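Local coordinates for VgrG protein (Vibrio cholerae, PDB 4DTH) that probably cross-links G-actin as a toxin, through an actin cross-linking domain that binds ATP and magnesium ions, at residues A[28-33]-A[86-91]; A[37-42]-A[146-151]; A[112-117]-A[128-133]; A[124-129]-A[151-156]. One frame throughout, in Å; residues are numbered along the deposited sequence. Where two conformers were deposited one is given.

Interaction 1: residues A[28-33]-A[86-91]; sequences ENELAG and THTVEL. With MG (magnesium ion), chain E.
E28 and E90 bring their carboxylates together at the magnesium site, on two neighbouring antiparallel strands of the actin cross-linking domain. Along E28, CB rests 3.4 Å from E90 OE2, and CG runs on beside the same oxygen. CD follows, near the magnesium ion, and OE2 binds it at 2.6 Å. CG lies anti to the carbonyl carbon (chi1 -69°) and the chain stays extended to CD, which carries the carboxylate off the strand. E90 OE1 comes to 2.9 Å from the same ion, and the two carboxylate planes are only 25° apart. E28 also serves a second magnesium together with Q174 and E351, and it touches the ATP.

Behind this site the backbones are paired: N29 and L91 form a hydrogen-bonded pair with a bond each way, E30 and E90 the non-hydrogen-bonded pair next to it. L31 N then gives V89 O an almost straight bond of 2.8 Å. On the face opposite the glutamates, L31 crosses L91 at about a right angle, its CD2 3.9 Å from L91 CD1. T88 OG1 donates to the anti lone pair of E30 OE1 at 2.7 Å, and it is also bonded to M64 N of strand 56-68. Where the direct ladder stops, one water takes over, accepting from V89 N at 2.7 Å and donating to L31 O at 2.8 Å.

Interaction 2: residues A[37-42]-A[146-151]; sequences AMPANS and NAKHVI
A37 and V150 form an antiparallel hydrogen-bonded pair, with A37 N donating to V150 O at 2.9 Å and V150 N returning a bond to A37 O at 3.0 Å. Both side chains fall on one face of the sheet, where A37 CB packs 3.7 Å from V150 CG2. Beyond M38 in one segment and before V150 in the other, the chain is loop and turn.

M38 lays its CG against H149 CB at 3.5 Å. The K148 carbonyl sits in the same corner, close to M38 CG and 3.2 Å from P39 CD; K148 O is buried here with no polar partner in the model. The K148 side chain crosses the proline obliquely, and a bend at its last torsion (chi4 -83°) sets NZ beside P39 CG.

Further out, the ends of the segments are joined through solvent. A water donates to S42 OG and accepts from N146 ND2, while S42 OG itself donates to P39 O at 2.6 Å, across the type II turn from P39 to S42. In the other segment H149 ND1 donates to N146 O at 2.7 Å, and H149 NE2 has L130 N for a partner, so both ring nitrogens are engaged.

K148 N donates to N146 OD1, from above its carbonyl plane, completing an Asx turn. An inverse gamma turn centred on K148 then leads into strand 150-153, which pairs antiparallel with strand 34-38: turns on both sides where the antiparallel pair ends.

Interaction 3: residues A[112-117]-A[128-133]; sequences LWLATH and QPLAPI. With SO4 (sulfate ion), chain H.
H117, W113 and L114, on one side of helix 101-124, receive L130 and I133 from the loop that leads from this helix to strand 140-144: a helix-to-loop contact built on side chains. H117 is the middle of it. Its ring lies with CG anti to the backbone N (chi1 177°), and two neighbours meet it. L130 CD2 sits in the ring plane at the edge, 3.6 Å from NE2, and I133 approaches tip to tip, its CD1 3.5 Å from CE1.

The same I133 CD1 also reaches the indole of W113, in the ring plane, 3.7 Å from CZ2. Within the helix, H117 CB lies over one face of the indole, offset toward the rim. Deeper in, L114 CD1 makes a looser apolar contact with L130 CD1. I142 of strand 140-144 touches W113, L114 and H117, so the same helix face also meets that strand.

Both H117 nitrogens have polar partners. A water lies in the ring plane off NE2 at 2.7 Å and donates to A131 O, linking helix and loop. On the other side is a sulfate ion, probably from the crystallisation liquor, which also takes a bond from E136 N. H117 ND1 donates to its O2 at 2.9 Å, and W113 NE1 sends a nearly straight bond, 2.9 Å long, to its O4.

Interaction 4: residues A[124-129]-A[151-156]; sequences QSNHQP and IAAGNG. With SO4 (sulfate ion), chain G.
N126 through its side chain and H127 through its backbone N bond strand 150-153. N126 OD1 takes the N-H of A153 at 2.8 Å, in the carboxamide plane and on a lone pair. CG anti to the backbone N (chi1 -151°) begins the reach that brings the amide there. The other end of the amide is served too: N126 ND2 donates to A159 O and to a water 3.0 Å away, which in turn donates to A153 O.

The main chain of I151 is satisfied on both sides. Its O accepts from H127 N at 2.8 Å, and its N donates to Q128 O at 3.0 Å. Q128 O also has H121 NE2 as a donor partner.

H127 has both ring nitrogens occupied, ND1 by Y69 OH and NE2 by S158 O, which fixes the turn of the ring. Held so, it offers one face to A152: the methyl CB stands over the ring centre, 3.5 Å from the centroid, in a CH-pi contact. G156 O comes to the edge, 3.2 Å from CE1. At the far end of the strand a type II' turn runs from A153 to G156, and N155 N donates at 2.9 Å to O2 of a sulfate ion, probably from the crystallisation liquor, which also bonds I157 N and S158 N.

H127 has positive phi (68°) as the third residue of a type II turn from S125 to Q128, and H127 and Q128 both face I151, the combination of a G1 beta bulge.

From the N terminus, the 28-33 segment opens interaction 1, and 37-42 opens interaction 2 before 86-91 has closed the first, so the two cross. Interaction 1 closes a helix-free excursion of 52 residues, about half of it strand. The chain then enters helix 101-124, and interaction 3 folds the following loop back on that helix, nested inside the much longer loop closed by interaction 2 at 146-151. Interaction 4 crosses interaction 2: it opens at 124-129, sharing Q128 and P129 with interaction 3, and closes on the strand of interaction 2, sharing I151. The probable hydrogen bond from G154 N to G33 O joins interactions 4 and 1, and L91 packing on L114 joins sheet and helix.

Interaction 1: residues A[28-33]-A[86-91]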
loop_
_atom_site.group_PDB
_atom_site.type_symbol
_atom_site.label_atom_id
_atom_site.label_comp_id
_atom_site.label_asym_id
_atom_site.label_seq_id
_atom_site.Cartn_x
_atom_site.Cartn_y
_atom_site.Cartn_z
ATOM N N GLU A 28 1.846 -7.490 1.151
ATOM C CA GLU A 28 3.234 -7.043 1.266
ATOM C C GLU A 28 3.829 -7.840 2.388
ATOM O O GLU A 28 3.214 -7.974 3.450
ATOM C CB GLU A 28 3.324 -5.544 1.554
ATOM C CG GLU A 28 2.899 -4.681 0.384
ATOM C CD GLU A 28 2.656 -3.232 0.756
ATOM O OE1 GLU A 28 1.748 -2.961 1.575
ATOM O OE2 GLU A 28 3.383 -2.365 0.226
ATOM N N ASN A 29 4.996 -8.425 2.147
ATOM C CA ASN A 29 5.589 -9.350 3.090
ATOM C C ASN A 29 7.103 -9.167 3.182
ATOM O O ASN A 29 7.844 -9.638 2.310
ATOM C CB ASN A 29 5.228 -10.751 2.568
ATOM C CG ASN A 29 5.595 -11.923 3.420
ATOM O OD1 ASN A 29 5.772 -13.036 2.908
ATOM N ND2 ASN A 29 5.647 -11.726 4.712
ATOM N N GLU A 30 7.553 -8.471 4.242
ATOM C CA GLU A 30 8.979 -8.215 4.456
ATOM C C GLU A 30 9.632 -9.458 5.054
ATOM O O GLU A 30 9.127 -10.027 6.015
ATOM C CB GLU A 30 9.187 -6.981 5.343
ATOM C CG GLU A 30 10.606 -6.440 5.351
ATOM C CD GLU A 30 10.835 -5.305 6.335
ATOM O OE1 GLU A 30 11.879 -4.630 6.214
ATOM O OE2 GLU A 30 9.972 -5.081 7.214
ATOM N N LEU A 31 10.728 -9.898 4.458
ATOM C CA LEU A 31 11.420 -11.102 4.918
ATOM C C LEU A 31 12.459 -10.799 5.988
ATOM O O LEU A 31 13.061 -9.723 5.987
ATOM C CB LEU A 31 12.101 -11.813 3.737
ATOM C CG LEU A 31 11.233 -12.228 2.546
ATOM C CD1 LEU A 31 12.063 -12.901 1.508
ATOM C CD2 LEU A 31 10.065 -13.150 2.963
ATOM N N ALA A 32 12.672 -11.759 6.903
ATOM C CA ALA A 32 13.721 -11.674 7.917
ATOM C C ALA A 32 14.765 -12.734 7.605
ATOM O O ALA A 32 14.431 -13.799 7.074
ATOM C CB ALA A 32 13.148 -11.908 9.309
ATOM N N GLY A 33 16.018 -12.427 7.921
ATOM C CA GLY A 33 17.125 -13.361 7.767
ATOM C C GLY A 33 18.102 -13.059 6.658
ATOM O O GLY A 33 19.124 -13.742 6.552
ATOM N N THR A 86 22.388 -1.638 0.876
ATOM C CA THR A 86 21.729 -2.843 1.375
ATOM C C THR A 86 20.288 -2.497 1.765
ATOM O O THR A 86 20.038 -1.413 2.304
ATOM C CB THR A 86 22.537 -3.418 2.543
ATOM O OG1 THR A 86 23.819 -3.844 2.081
ATOM C CG2 THR A 86 21.859 -4.554 3.219
ATOM N N HIS A 87 19.343 -3.407 1.483
ATOM C CA HIS A 87 17.937 -3.228 1.828
ATOM C C HIS A 87 17.358 -4.530 2.301
ATOM O O HIS A 87 17.827 -5.593 1.894
ATOM C CB HIS A 87 17.125 -2.742 0.610
ATOM C CG HIS A 87 17.584 -1.443 0.013
ATOM N ND1 HIS A 87 16.925 -0.259 0.275
ATOM C CD2 HIS A 87 18.580 -1.197 -0.868
ATOM C CE1 HIS A 87 17.563 0.670 -0.419
ATOM N NE2 HIS A 87 18.566 0.155 -1.115
ATOM N N THR A 88 16.277 -4.463 3.072
ATOM C CA THR A 88 15.522 -5.667 3.403
ATOM C C THR A 88 14.775 -6.048 2.099
ATOM O O THR A 88 14.645 -5.217 1.190
ATOM C CB THR A 88 14.544 -5.422 4.562
ATOM O OG1 THR A 88 13.638 -4.375 4.203
ATOM C CG2 THR A 88 15.258 -5.083 5.870
ATOM N N VAL A 89 14.325 -7.291 2.006
ATOM C CA VAL A 89 13.589 -7.789 0.852
ATOM C C VAL A 89 12.117 -7.864 1.220
ATOM O O VAL A 89 11.752 -8.426 2.257
ATOM C CB VAL A 89 14.119 -9.153 0.345
ATOM C CG1 VAL A 89 13.166 -9.783 -0.672
ATOM C CG2 VAL A 89 15.518 -9.018 -0.247
ATOM N N GLU A 90 11.267 -7.314 0.353
ATOM C CA GLU A 90 9.833 -7.376 0.552
ATOM C C GLU A 90 9.181 -8.053 -0.649
ATOM O O GLU A 90 9.437 -7.666 -1.794
ATOM C CB GLU A 90 9.257 -5.979 0.778
ATOM C CG GLU A 90 7.762 -5.989 1.065
ATOM C CD GLU A 90 7.178 -4.603 1.213
ATOM O OE1 GLU A 90 7.462 -3.744 0.347
ATOM O OE2 GLU A 90 6.415 -4.382 2.178
ATOM N N LEU A 91 8.352 -9.062 -0.380
ATOM C CA LEU A 91 7.614 -9.787 -1.419
ATOM C C LEU A 91 6.253 -9.115 -1.528
ATOM O O LEU A 91 5.551 -8.967 -0.523
ATOM C CB LEU A 91 7.491 -11.291 -1.108
ATOM C CG LEU A 91 8.797 -12.047 -0.767
ATOM C CD1 LEU A 91 8.539 -13.536 -0.650
ATOM C CD2 LEU A 91 9.900 -11.769 -1.796
HETATM MG MG MG E . 5.520 -2.215 -1.186
HETATM O O HOH W 1 14.950 -9.003 4.042
#

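Interaction 2: residues A[37-42]-A[146-151]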
loop_
_atom_site.group_PDB
_atom_site.type_symbol
_atom_site.label_atom_id
_atom_site.label_comp_id
_atom_site.label_asym_id
_atom_site.label_seq_id
_atom_site.Cartn_x
_atom_site.Cartn_y
_atom_site.Cartn_z
ATOM N N ALA A 37 21.500 -6.412 -1.830
ATOM C CA ALA A 37 22.364 -5.254 -2.043
ATOM C C ALA A 37 22.305 -4.944 -3.527
ATOM O O ALA A 37 22.270 -5.860 -4.358
ATOM C CB ALA A 37 23.775 -5.529 -1.592
ATOM N N MET A 38 22.168 -3.661 -3.856
ATOM C CA MET A 38 22.020 -3.206 -5.234
ATOM C C MET A 38 22.719 -1.860 -5.425
ATOM O O MET A 38 22.914 -1.164 -4.422
ATOM C CB MET A 38 20.527 -3.027 -5.551
ATOM C CG MET A 38 19.882 -4.268 -6.078
ATOM S SD MET A 38 18.236 -3.948 -6.742
ATOM C CE MET A 38 17.334 -3.985 -5.316
ATOM N N PRO A 39 23.028 -1.424 -6.680
ATOM C CA PRO A 39 23.589 -0.070 -6.865
ATOM C C PRO A 39 22.667 1.000 -6.279
ATOM O O PRO A 39 21.457 0.795 -6.200
ATOM C CB PRO A 39 23.649 0.088 -8.390
ATOM C CG PRO A 39 23.709 -1.300 -8.922
ATOM C CD PRO A 39 22.860 -2.112 -7.981
ATOM N N ALA A 40 23.230 2.138 -5.871
ATOM C CA ALA A 40 22.441 3.257 -5.346
ATOM C C ALA A 40 21.482 3.755 -6.433
ATOM O O ALA A 40 21.801 3.662 -7.623
ATOM C CB ALA A 40 23.367 4.380 -4.912
ATOM N N ASN A 41 20.290 4.228 -6.024
ATOM C CA ASN A 41 19.243 4.745 -6.916
ATOM C C ASN A 41 18.707 3.691 -7.929
ATOM O O ASN A 41 18.175 4.046 -8.986
ATOM C CB ASN A 41 19.673 6.096 -7.568
ATOM C CG ASN A 41 18.560 6.947 -8.150
ATOM O OD1 ASN A 41 18.728 7.587 -9.195
ATOM N ND2 ASN A 41 17.399 6.978 -7.504
ATOM N N SER A 42 18.825 2.387 -7.576
ATOM C CA SER A 42 18.300 1.263 -8.370
ATOM C C SER A 42 16.774 1.268 -8.283
ATOM O O SER A 42 16.218 1.804 -7.320
ATOM C CB SER A 42 18.777 -0.070 -7.795
ATOM O OG SER A 42 20.111 -0.384 -8.152
ATOM N N ASN A 146 16.500 -7.396 -12.645
ATOM C CA ASN A 146 17.710 -6.631 -12.384
ATOM C C ASN A 146 18.772 -7.587 -11.843
ATOM O O ASN A 146 18.764 -7.929 -10.659
ATOM C CB ASN A 146 17.487 -5.428 -11.463
ATOM C CG ASN A 146 18.702 -4.526 -11.355
ATOM O OD1 ASN A 146 19.767 -4.786 -11.928
ATOM N ND2 ASN A 146 18.574 -3.439 -10.621
ATOM N N ALA A 147 19.670 -8.037 -12.735
ATOM C CA ALA A 147 20.752 -8.955 -12.387
ATOM C C ALA A 147 21.828 -8.278 -11.531
ATOM O O ALA A 147 22.633 -8.975 -10.912
ATOM C CB ALA A 147 21.366 -9.547 -13.650
ATOM N N LYS A 148 21.840 -6.933 -11.491
ATOM C CA LYS A 148 22.789 -6.146 -10.709
ATOM C C LYS A 148 22.334 -6.086 -9.246
ATOM O O LYS A 148 21.901 -5.046 -8.749
ATOM C CB LYS A 148 22.984 -4.742 -11.318
ATOM C CG LYS A 148 24.442 -4.415 -11.606
ATOM C CD LYS A 148 24.596 -3.115 -12.391
ATOM C CE LYS A 148 26.034 -2.664 -12.443
ATOM N NZ LYS A 148 26.400 -1.915 -11.222
ATOM N N HIS A 149 22.396 -7.242 -8.576
ATOM C CA HIS A 149 22.041 -7.402 -7.167
ATOM C C HIS A 149 22.784 -8.587 -6.578
ATOM O O HIS A 149 23.302 -9.427 -7.319
ATOM C CB HIS A 149 20.507 -7.597 -6.980
ATOM C CG HIS A 149 20.026 -8.995 -7.258
ATOM N ND1 HIS A 149 19.636 -9.386 -8.527
ATOM C CD2 HIS A 149 19.916 -10.059 -6.421
ATOM C CE1 HIS A 149 19.299 -10.663 -8.425
ATOM N NE2 HIS A 149 19.450 -11.110 -7.176
ATOM N N VAL A 150 22.820 -8.664 -5.245
ATOM C CA VAL A 150 23.328 -9.821 -4.509
ATOM C C VAL A 150 22.391 -10.072 -3.335
ATOM O O VAL A 150 21.783 -9.130 -2.812
ATOM C CB VAL A 150 24.822 -9.755 -4.054
ATOM C CG1 VAL A 150 25.776 -9.724 -5.240
ATOM C CG2 VAL A 150 25.093 -8.595 -3.094
ATOM N N ILE A 151 22.283 -11.334 -2.923
ATOM C CA ILE A 151 21.490 -11.723 -1.755
ATOM C C ILE A 151 22.497 -12.168 -0.704
ATOM O O ILE A 151 23.363 -12.999 -1.002
ATOM C CB ILE A 151 20.477 -12.862 -2.099
ATOM C CG1 ILE A 151 19.460 -12.429 -3.188
ATOM C CG2 ILE A 151 19.774 -13.397 -0.819
ATOM C CD1 ILE A 151 18.481 -11.258 -2.783
HETATM O O HOH W 2 20.183 -1.069 -10.971
#

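Interaction 3: residues A[112-117]-A[128-133]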
loop_
_atom_site.group_PDB
_atom_site.type_symbol
_atom_site.label_atom_id
_atom_site.label_comp_id
_atom_site.label_asym_id
_atom_site.label_seq_id
_atom_site.Cartn_x
_atom_site.Cartn_y
_atom_site.Cartn_z
ATOM N N LEU A 112 6.198 -18.928 0.467
ATOM C CA LEU A 112 6.820 -19.882 1.395
ATOM C C LEU A 112 7.891 -20.694 0.685
ATOM O O LEU A 112 8.965 -20.901 1.256
ATOM C CB LEU A 112 5.791 -20.792 2.073
ATOM C CG LEU A 112 4.871 -20.103 3.086
ATOM C CD1 LEU A 112 3.643 -20.953 3.353
ATOM C CD2 LEU A 112 5.614 -19.757 4.386
ATOM N N TRP A 113 7.640 -21.077 -0.580
ATOM C CA TRP A 113 8.628 -21.802 -1.384
ATOM C C TRP A 113 9.867 -20.914 -1.569
ATOM O O TRP A 113 10.991 -21.394 -1.401
ATOM C CB TRP A 113 8.075 -22.225 -2.768
ATOM C CG TRP A 113 9.193 -22.608 -3.708
ATOM C CD1 TRP A 113 9.952 -23.740 -3.647
ATOM C CD2 TRP A 113 9.811 -21.763 -4.691
ATOM N NE1 TRP A 113 10.982 -23.669 -4.557
ATOM C CE2 TRP A 113 10.926 -22.464 -5.204
ATOM C CE3 TRP A 113 9.531 -20.479 -5.190
ATOM C CZ2 TRP A 113 11.746 -21.936 -6.204
ATOM C CZ3 TRP A 113 10.343 -19.957 -6.185
ATOM C CH2 TRP A 113 11.420 -20.695 -6.699
ATOM N N LEU A 114 9.665 -19.640 -1.965
ATOM C CA LEU A 114 10.797 -18.737 -2.187
ATOM C C LEU A 114 11.638 -18.542 -0.925
ATOM O O LEU A 114 12.865 -18.531 -1.021
ATOM C CB LEU A 114 10.378 -17.392 -2.813
ATOM C CG LEU A 114 11.553 -16.463 -3.167
ATOM C CD1 LEU A 114 12.438 -17.059 -4.254
ATOM C CD2 LEU A 114 11.066 -15.093 -3.572
ATOM N N ALA A 115 10.988 -18.466 0.255
ATOM C CA ALA A 115 11.713 -18.348 1.526
ATOM C C ALA A 115 12.616 -19.572 1.737
ATOM O O ALA A 115 13.767 -19.407 2.135
ATOM C CB ALA A 115 10.736 -18.201 2.679
ATOM N N THR A 116 12.124 -20.789 1.417
ATOM C CA THR A 116 12.969 -21.983 1.537
ATOM C C THR A 116 14.111 -21.949 0.519
ATOM O O THR A 116 15.227 -22.346 0.846
ATOM C CB THR A 116 12.161 -23.291 1.472
ATOM O OG1 THR A 116 11.760 -23.567 0.124
ATOM C CG2 THR A 116 10.979 -23.292 2.418
ATOM N N HIS A 117 13.832 -21.454 -0.700
ATOM C CA HIS A 117 14.840 -21.315 -1.757
ATOM C C HIS A 117 15.937 -20.316 -1.318
ATOM O O HIS A 117 17.130 -20.580 -1.522
ATOM C CB HIS A 117 14.160 -20.889 -3.074
ATOM C CG HIS A 117 15.119 -20.658 -4.193
ATOM N ND1 HIS A 117 15.602 -21.704 -4.959
ATOM C CD2 HIS A 117 15.656 -19.500 -4.642
ATOM C CE1 HIS A 117 16.427 -21.153 -5.836
ATOM N NE2 HIS A 117 16.488 -19.830 -5.687
ATOM N N GLN A 128 25.655 -13.619 -3.641
ATOM C CA GLN A 128 25.504 -13.813 -5.079
ATOM C C GLN A 128 24.084 -13.451 -5.495
ATOM O O GLN A 128 23.152 -13.575 -4.679
ATOM C CB GLN A 128 25.764 -15.270 -5.469
ATOM C CG GLN A 128 27.217 -15.660 -5.419
ATOM C CD GLN A 128 27.281 -17.144 -5.505
ATOM O OE1 GLN A 128 26.762 -17.787 -6.397
ATOM N NE2 GLN A 128 27.806 -17.735 -4.507
ATOM N N PRO A 129 23.876 -13.056 -6.782
ATOM C CA PRO A 129 22.500 -12.764 -7.197
ATOM C C PRO A 129 21.679 -14.041 -7.240
ATOM O O PRO A 129 22.226 -15.143 -7.408
ATOM C CB PRO A 129 22.648 -12.211 -8.620
ATOM C CG PRO A 129 23.966 -12.650 -9.094
ATOM C CD PRO A 129 24.837 -12.888 -7.905
ATOM N N LEU A 130 20.363 -13.886 -7.105
ATOM C CA LEU A 130 19.394 -14.962 -7.258
ATOM C C LEU A 130 19.397 -15.302 -8.746
ATOM O O LEU A 130 19.526 -14.392 -9.577
ATOM C CB LEU A 130 17.993 -14.419 -6.922
ATOM C CG LEU A 130 17.233 -14.930 -5.712
ATOM C CD1 LEU A 130 15.739 -14.753 -5.938
ATOM C CD2 LEU A 130 17.493 -16.403 -5.427
ATOM N N ALA A 131 19.292 -16.593 -9.086
ATOM C CA ALA A 131 19.262 -17.021 -10.478
ATOM C C ALA A 131 17.817 -17.318 -10.898
ATOM O O ALA A 131 17.042 -17.840 -10.088
ATOM C CB ALA A 131 20.121 -18.265 -10.673
ATOM N N PRO A 132 17.456 -17.010 -12.172
ATOM C CA PRO A 132 16.104 -17.354 -12.636
ATOM C C PRO A 132 16.002 -18.867 -12.827
ATOM O O PRO A 132 16.703 -19.452 -13.666
ATOM C CB PRO A 132 15.938 -16.570 -13.941
ATOM C CG PRO A 132 17.277 -16.165 -14.347
ATOM C CD PRO A 132 18.260 -16.392 -13.250
ATOM N N ILE A 133 15.266 -19.516 -11.931
ATOM C CA ILE A 133 15.116 -20.967 -11.914
ATOM C C ILE A 133 13.650 -21.341 -11.796
ATOM O O ILE A 133 12.810 -20.497 -11.461
ATOM C CB ILE A 133 15.953 -21.613 -10.745
ATOM C CG1 ILE A 133 15.585 -21.033 -9.350
ATOM C CG2 ILE A 133 17.459 -21.521 -10.994
ATOM C CD1 ILE A 133 14.491 -21.763 -8.628
HETATM S S SO4 H . 14.192 -25.317 -5.371
HETATM O O1 SO4 H . 15.108 -26.427 -5.125
HETATM O O2 SO4 H . 14.371 -24.275 -4.335
HETATM O O3 SO4 H . 14.491 -24.737 -6.677
HETATM O O4 SO4 H . 12.800 -25.816 -5.328
HETATM O O HOH W 3 17.970 -18.838 -7.750
#

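Interaction 4: residues A[124-129]-A[151-156]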
loop_
_atom_site.group_PDB
_atom_site.type_symbol
_atom_site.label_atom_id
_atom_site.label_comp_id
_atom_site.label_asym_id
_atom_site.label_seq_id
_atom_site.Cartn_x
_atom_site.Cartn_y
_atom_site.Cartn_z
ATOM N N GLN A 124 24.674 -21.659 0.363
ATOM C CA GLN A 124 25.669 -22.071 -0.621
ATOM C C GLN A 124 26.077 -21.052 -1.666
ATOM O O GLN A 124 27.038 -21.287 -2.404
ATOM C CB GLN A 124 25.208 -23.350 -1.290
ATOM C CG GLN A 124 23.944 -23.195 -2.090
ATOM C CD GLN A 124 23.361 -24.532 -2.414
ATOM O OE1 GLN A 124 23.343 -25.454 -1.584
ATOM N NE2 GLN A 124 22.842 -24.651 -3.626
ATOM N N SER A 125 25.325 -19.958 -1.760
ATOM C CA SER A 125 25.591 -18.912 -2.728
ATOM C C SER A 125 25.511 -17.548 -2.054
ATOM O O SER A 125 25.003 -16.607 -2.643
ATOM C CB SER A 125 24.612 -19.018 -3.896
ATOM O OG SER A 125 24.828 -20.239 -4.585
ATOM N N ASN A 126 26.001 -17.446 -0.803
ATOM C CA ASN A 126 25.943 -16.176 -0.074
ATOM C C ASN A 126 26.674 -15.064 -0.833
ATOM O O ASN A 126 27.741 -15.312 -1.404
ATOM C CB ASN A 126 26.477 -16.327 1.351
ATOM C CG ASN A 126 25.837 -15.342 2.309
ATOM O OD1 ASN A 126 24.661 -14.983 2.180
ATOM N ND2 ASN A 126 26.590 -14.917 3.309
ATOM N N HIS A 127 26.062 -13.862 -0.883
ATOM C CA HIS A 127 26.596 -12.681 -1.594
ATOM C C HIS A 127 26.611 -12.838 -3.119
ATOM O O HIS A 127 27.448 -12.248 -3.797
ATOM C CB HIS A 127 27.956 -12.229 -1.035
ATOM C CG HIS A 127 27.883 -11.686 0.358
ATOM N ND1 HIS A 127 27.683 -10.338 0.593
ATOM C CD2 HIS A 127 28.038 -12.320 1.543
ATOM C CE1 HIS A 127 27.700 -10.196 1.908
ATOM N NE2 HIS A 127 27.921 -11.357 2.524
ATOM N N GLN A 128 25.655 -13.619 -3.641
ATOM C CA GLN A 128 25.504 -13.813 -5.079
ATOM C C GLN A 128 24.084 -13.451 -5.495
ATOM O O GLN A 128 23.152 -13.575 -4.679
ATOM C CB GLN A 128 25.764 -15.270 -5.469
ATOM C CG GLN A 128 27.217 -15.660 -5.419
ATOM C CD GLN A 128 27.281 -17.144 -5.505
ATOM O OE1 GLN A 128 26.762 -17.787 -6.397
ATOM N NE2 GLN A 128 27.806 -17.735 -4.507
ATOM N N PRO A 129 23.876 -13.056 -6.782
ATOM C CA PRO A 129 22.500 -12.764 -7.197
ATOM C C PRO A 129 21.679 -14.041 -7.240
ATOM O O PRO A 129 22.226 -15.143 -7.408
ATOM C CB PRO A 129 22.648 -12.211 -8.620
ATOM C CG PRO A 129 23.966 -12.650 -9.094
ATOM C CD PRO A 129 24.837 -12.888 -7.905
ATOM N N ILE A 151 22.283 -11.334 -2.923
ATOM C CA ILE A 151 21.490 -11.723 -1.755
ATOM C C ILE A 151 22.497 -12.168 -0.704
ATOM O O ILE A 151 23.363 -12.999 -1.002
ATOM C CB ILE A 151 20.477 -12.862 -2.099
ATOM C CG1 ILE A 151 19.460 -12.429 -3.188
ATOM C CG2 ILE A 151 19.774 -13.397 -0.819
ATOM C CD1 ILE A 151 18.481 -11.258 -2.783
ATOM N N ALA A 152 22.369 -11.653 0.523
ATOM C CA ALA A 152 23.278 -12.008 1.609
ATOM C C ALA A 152 22.544 -12.242 2.914
ATOM O O ALA A 152 21.583 -11.540 3.222
ATOM C CB ALA A 152 24.344 -10.943 1.787
ATOM N N ALA A 153 23.014 -13.226 3.686
ATOM C CA ALA A 153 22.444 -13.600 4.981
ATOM C C ALA A 153 22.557 -12.486 6.001
ATOM O O ALA A 153 23.504 -11.692 5.958
ATOM C CB ALA A 153 23.164 -14.820 5.509
ATOM N N GLY A 154 21.595 -12.453 6.919
ATOM C CA GLY A 154 21.565 -11.486 8.007
ATOM C C GLY A 154 21.545 -10.062 7.503
ATOM O O GLY A 154 20.712 -9.714 6.662
ATOM N N ASN A 155 22.490 -9.247 7.980
ATOM C CA ASN A 155 22.570 -7.863 7.537
ATOM C C ASN A 155 23.590 -7.648 6.392
ATOM O O ASN A 155 23.837 -6.517 5.981
ATOM C CB ASN A 155 22.736 -6.909 8.739
ATOM C CG ASN A 155 21.496 -6.887 9.618
ATOM O OD1 ASN A 155 20.396 -6.505 9.187
ATOM N ND2 ASN A 155 21.632 -7.331 10.859
ATOM N N GLY A 156 24.100 -8.752 5.838
ATOM C CA GLY A 156 25.023 -8.739 4.705
ATOM C C GLY A 156 26.425 -8.207 4.948
ATOM O O GLY A 156 27.118 -7.849 3.989
HETATM S S SO4 G . 25.624 -9.855 9.438
HETATM O O1 SO4 G . 26.625 -9.994 10.513
HETATM O O2 SO4 G . 24.317 -10.346 9.939
HETATM O O3 SO4 G . 25.519 -8.438 9.059
HETATM O O4 SO4 G . 26.070 -10.628 8.257
HETATM O O HOH W 4 25.900 -12.502 4.946
#